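Local coordinates for sulfite dehydrogenase (Paracoccus pantotrophus, PDB 2XTS), which oxidises protein-bound sulfane sulfur as the molybdenum-cofactor subunit of the sulfane dehydrogenase SoxCD, working with a haem-bearing cytochrome partner, at the interface of chains A and B and the interface of chains A and C. Sequence-based numbering; all coordinates share one arbitrary frame. Chains: chain A/B, Sulfite dehydrogenase; chain C, Cytochrome.

Contact 1: the interface of chains A and B. Residues chain A 65, 147, 149, 199-200; chain B 62-65, 67.
The carboxylate of A:Glu147 reaches across to a loop of chain B and takes hold of B:Thr64 and B:Ile65. From CB the chain runs outward with CG anti to the backbone N (chi1 177°) and stays extended, long enough to bring the carboxylate up to that loop. A:Glu147 CD comes to 3.9 Å from B:Ile65 CG1, whose branch lies against the acid while the same residue gives it a backbone N-H. A:Glu147 OE1 accepts B:Thr64 N at 2.9 Å (173° at H) and B:Ile65 N at 3.1 Å (169°), nearly straight bonds whose donors stand somewhat out of the carboxylate plane, one on either face. A:Glu147 OE2 turns its syn lone pair to B:Thr64 OG1, 2.7 Å away; threonine thus supplies an N-H and a hydroxyl to the two oxygens. An alanine in place of A:Glu147 would probably leave both loop N-H groups and the hydroxyl without their acceptor. Glycine suits position B:Gly63, of positive phi, mainly because a side chain would run into this carboxylate; it would also press on A:Val149, whose CG2 lies 3.7 Å from B:Gly63 CA. B:Glu62 N bonds to A:Gly200 O (2.9 Å), while its carboxylate OE1 accepts B:Gly63 N. A:Glu147 and A:Val149 belong to strand 143-152, to which A:Asn199 OD1, accepting A:Glu147 N (2.9 Å), ties the A:Asn199-A:Gly200 turn between strands 193-198 and 201-202. B:Glu62 to B:Ile65 lie in a loop; the two-fold interface repeats all this with chains exchanged.

Contact 2: the interface of chains A and C. Residues chain A 7-9; chain C 13, 16-17.
Water 1 is gripped by both chains. On one side the backbone carbonyl oxygen A:Leu7 O lies 2.7 Å from it. A:Ile8 O, the next carbonyl, is 3.1 Å from the same water. From chain C comes the indole NE1 of C:Trp17, 2.9 Å from water 1, which sits at the edge of the indole, in its plane; the N-H points toward it with an angle of 152° at the hydrogen. Although A:Ile8 O is also near NE1, the N-H is not aimed at it, so the polar link between this carbonyl and the ring runs through the water. Tryptophan suits the place because it offers an N-H at its rim and a broad apolar face beside it. Over the five-membered ring, toward one side of the indole, comes the methyl CG2 of A:Ile8, 3.6 Å from that ring's centroid, in a CH-pi contact; the two side chains cross at about a right angle. The beta-branch of isoleucine makes this possible: with CG2 anti to the backbone N, the methyl can meet the indole and also C:Glu13 CB, at 3.7 Å. CG1 leads the other branch past the six-membered ring, and CD1 reaches toward the carboxylate end of C:Glu13. The glutamate serves here through its aliphatic stem, whose CG also meets A:Thr9 CG2 at 4.0 Å. C:Ala16, small enough to let the backbones draw near, places CB 3.8 Å from A:Thr9 CA. Short helices 6-9 of chain A and 11-17 of chain C thus meet, fastening the two N-terminal regions together within the SoxCD assembly.

Contact 1: the interface of chains A and B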
loop_
_atom_site.group_PDB
_atom_site.type_symbol
_atom_site.label_atom_id
_atom_site.label_comp_id
_atom_site.label_asym_id
_atom_site.label_seq_id
_atom_site.Cartn_x
_atom_site.Cartn_y
_atom_site.Cartn_z
ATOM N N ILE A 65 4.659 3.821 -3.229
ATOM C CA ILE A 65 3.285 3.351 -3.085
ATOM C C ILE A 65 2.476 4.376 -2.313
ATOM O O ILE A 65 2.875 4.776 -1.220
ATOM C CB ILE A 65 3.258 1.999 -2.320
ATOM C CG1 ILE A 65 3.938 0.895 -3.144
ATOM C CG2 ILE A 65 1.836 1.601 -1.940
ATOM C CD1 ILE A 65 3.265 0.571 -4.440
ATOM N N GLU A 147 -0.395 -0.472 -6.953
ATOM C CA GLU A 147 -0.283 -1.780 -7.601
ATOM C C GLU A 147 -1.683 -2.290 -7.912
ATOM O O GLU A 147 -2.439 -2.568 -6.986
ATOM C CB GLU A 147 0.414 -2.758 -6.661
ATOM C CG GLU A 147 0.536 -4.187 -7.198
ATOM C CD GLU A 147 0.984 -5.177 -6.137
ATOM O OE1 GLU A 147 0.226 -5.437 -5.188
ATOM O OE2 GLU A 147 2.085 -5.741 -6.271
ATOM N N VAL A 149 -4.437 -4.989 -9.739
ATOM C CA VAL A 149 -4.697 -6.292 -10.332
ATOM C C VAL A 149 -6.101 -6.267 -10.924
ATOM O O VAL A 149 -7.058 -5.755 -10.335
ATOM C CB VAL A 149 -4.552 -7.439 -9.302
ATOM C CG1 VAL A 149 -4.902 -8.814 -9.909
ATOM C CG2 VAL A 149 -3.149 -7.435 -8.745
ATOM N N ASN A 199 -3.351 -1.891 -4.416
ATOM C CA ASN A 199 -2.494 -2.059 -3.245
ATOM C C ASN A 199 -3.040 -3.194 -2.363
ATOM O O ASN A 199 -3.222 -3.036 -1.151
ATOM C CB ASN A 199 -2.364 -0.744 -2.484
ATOM C CG ASN A 199 -1.483 0.252 -3.185
ATOM O OD1 ASN A 199 -0.731 -0.077 -4.106
ATOM N ND2 ASN A 199 -1.568 1.498 -2.753
ATOM N N GLY A 200 -3.338 -4.320 -3.016
ATOM C CA GLY A 200 -3.666 -5.542 -2.345
ATOM C C GLY A 200 -5.123 -5.871 -2.150
ATOM O O GLY A 200 -5.486 -7.023 -2.085
ATOM N N GLU B 62 -5.099 -9.583 -3.310
ATOM C CA GLU B 62 -4.448 -9.917 -4.573
ATOM C C GLU B 62 -3.112 -9.186 -4.662
ATOM O O GLU B 62 -2.696 -8.448 -3.746
ATOM C CB GLU B 62 -5.342 -9.642 -5.787
ATOM C CG GLU B 62 -5.902 -10.904 -6.443
ATOM C CD GLU B 62 -4.906 -11.692 -7.270
ATOM O OE1 GLU B 62 -3.749 -11.254 -7.412
ATOM O OE2 GLU B 62 -5.329 -12.743 -7.844
ATOM N N GLY B 63 -2.393 -9.392 -5.742
ATOM C CA GLY B 63 -1.115 -8.705 -5.899
ATOM C C GLY B 63 -0.112 -9.133 -4.859
ATOM O O GLY B 63 -0.094 -10.304 -4.488
ATOM N N THR B 64 0.705 -8.185 -4.405
ATOM C CA THR B 64 1.760 -8.462 -3.453
ATOM C C THR B 64 1.838 -7.479 -2.287
ATOM O O THR B 64 2.377 -7.813 -1.247
ATOM C CB THR B 64 3.159 -8.514 -4.110
ATOM O OG1 THR B 64 3.552 -7.211 -4.531
ATOM C CG2 THR B 64 3.186 -9.515 -5.252
ATOM N N ILE B 65 1.312 -6.266 -2.434
ATOM C CA ILE B 65 1.412 -5.265 -1.374
ATOM C C ILE B 65 0.320 -5.534 -0.351
ATOM O O ILE B 65 -0.847 -5.623 -0.701
ATOM C CB ILE B 65 1.247 -3.838 -1.951
ATOM C CG1 ILE B 65 2.400 -3.495 -2.907
ATOM C CG2 ILE B 65 1.072 -2.806 -0.842
ATOM C CD1 ILE B 65 3.771 -3.460 -2.273
ATOM N N PRO B 67 -2.149 -4.266 2.434
ATOM C CA PRO B 67 -2.640 -3.032 3.048
ATOM C C PRO B 67 -2.271 -2.992 4.527
ATOM O O PRO B 67 -2.594 -3.922 5.270
ATOM C CB PRO B 67 -4.155 -3.091 2.848
ATOM C CG PRO B 67 -4.394 -4.126 1.828
ATOM C CD PRO B 67 -3.255 -5.120 1.991
#

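Contact 2: the interface of chains A and C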
loop_
_atom_site.group_PDB
_atom_site.type_symbol
_atom_site.label_atom_id
_atom_site.label_comp_id
_atom_site.label_asym_id
_atom_site.label_seq_id
_atom_site.Cartn_x
_atom_site.Cartn_y
_atom_site.Cartn_z
ATOM N N LEU A 7 14.247 10.751 29.393
ATOM C CA LEU A 7 13.560 9.833 28.476
ATOM C C LEU A 7 14.331 8.525 28.299
ATOM O O LEU A 7 13.775 7.530 27.781
ATOM C CB LEU A 7 13.254 10.499 27.143
ATOM C CG LEU A 7 11.956 11.288 27.201
ATOM C CD1 LEU A 7 11.992 12.322 26.110
ATOM C CD2 LEU A 7 10.754 10.354 27.055
ATOM N N ILE A 8 15.594 8.520 28.733
ATOM C CA ILE A 8 16.417 7.304 28.775
ATOM C C ILE A 8 16.636 6.840 30.226
ATOM O O ILE A 8 16.477 5.672 30.553
ATOM C CB ILE A 8 17.794 7.517 28.091
ATOM C CG1 ILE A 8 17.587 7.842 26.601
ATOM C CG2 ILE A 8 18.704 6.296 28.315
ATOM C CD1 ILE A 8 18.831 8.354 25.923
ATOM N N THR A 9 16.998 7.753 31.122
ATOM C CA THR A 9 17.380 7.319 32.463
ATOM C C THR A 9 16.208 6.966 33.370
ATOM O O THR A 9 16.410 6.252 34.353
ATOM C CB THR A 9 18.248 8.357 33.206
ATOM O OG1 THR A 9 17.507 9.577 33.324
ATOM C CG2 THR A 9 19.594 8.561 32.504
ATOM N N GLU C 13 23.018 6.996 30.957
ATOM C CA GLU C 13 22.071 6.598 29.911
ATOM C C GLU C 13 22.345 5.169 29.443
ATOM O O GLU C 13 21.438 4.342 29.332
ATOM C CB GLU C 13 22.162 7.563 28.746
ATOM C CG GLU C 13 21.630 8.944 29.086
ATOM C CD GLU C 13 21.950 10.018 28.057
ATOM O OE1 GLU C 13 22.945 9.888 27.285
ATOM O OE2 GLU C 13 21.218 11.035 28.082
ATOM N N ALA C 16 21.292 2.777 32.100
ATOM C CA ALA C 16 19.836 2.652 32.214
ATOM C C ALA C 16 19.235 1.701 31.186
ATOM O O ALA C 16 18.292 0.981 31.513
ATOM C CB ALA C 16 19.182 3.996 32.109
ATOM N N TRP C 17 19.786 1.684 29.971
ATOM C CA TRP C 17 19.198 0.911 28.872
ATOM C C TRP C 17 19.922 -0.381 28.556
ATOM O O TRP C 17 19.285 -1.305 28.072
ATOM C CB TRP C 17 19.067 1.783 27.616
ATOM C CG TRP C 17 17.818 2.605 27.605
ATOM C CD1 TRP C 17 16.974 2.881 28.673
ATOM C CD2 TRP C 17 17.257 3.274 26.485
ATOM N NE1 TRP C 17 15.911 3.650 28.256
ATOM C CE2 TRP C 17 16.071 3.913 26.923
ATOM C CE3 TRP C 17 17.635 3.408 25.150
ATOM C CZ2 TRP C 17 15.270 4.651 26.067
ATOM C CZ3 TRP C 17 16.840 4.136 24.315
ATOM C CH2 TRP C 17 15.675 4.751 24.771
HETATM O O HOH W 1 13.666 5.252 29.263
#

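Contact 1 and contact 2 lie about 41 Å apart, measured between the centres of their C-alpha atoms, and share no residue or secondary-structure element. Chain A takes part in both: its strand 143-152 and loop residues close to it in space serve the first, its N-terminal helix 6-9 the second. In this patch, contact 1 relies on direct hydrogen bonds to a carboxylate and a carbonyl, with apolar contacts beside them, whereas contact 2 uses apolar packing and a bridging water. The N-terminal segment of chain A appears to reach across chain B to this cytochrome, so contact 2 would tie the two halves of the heterotetramer together.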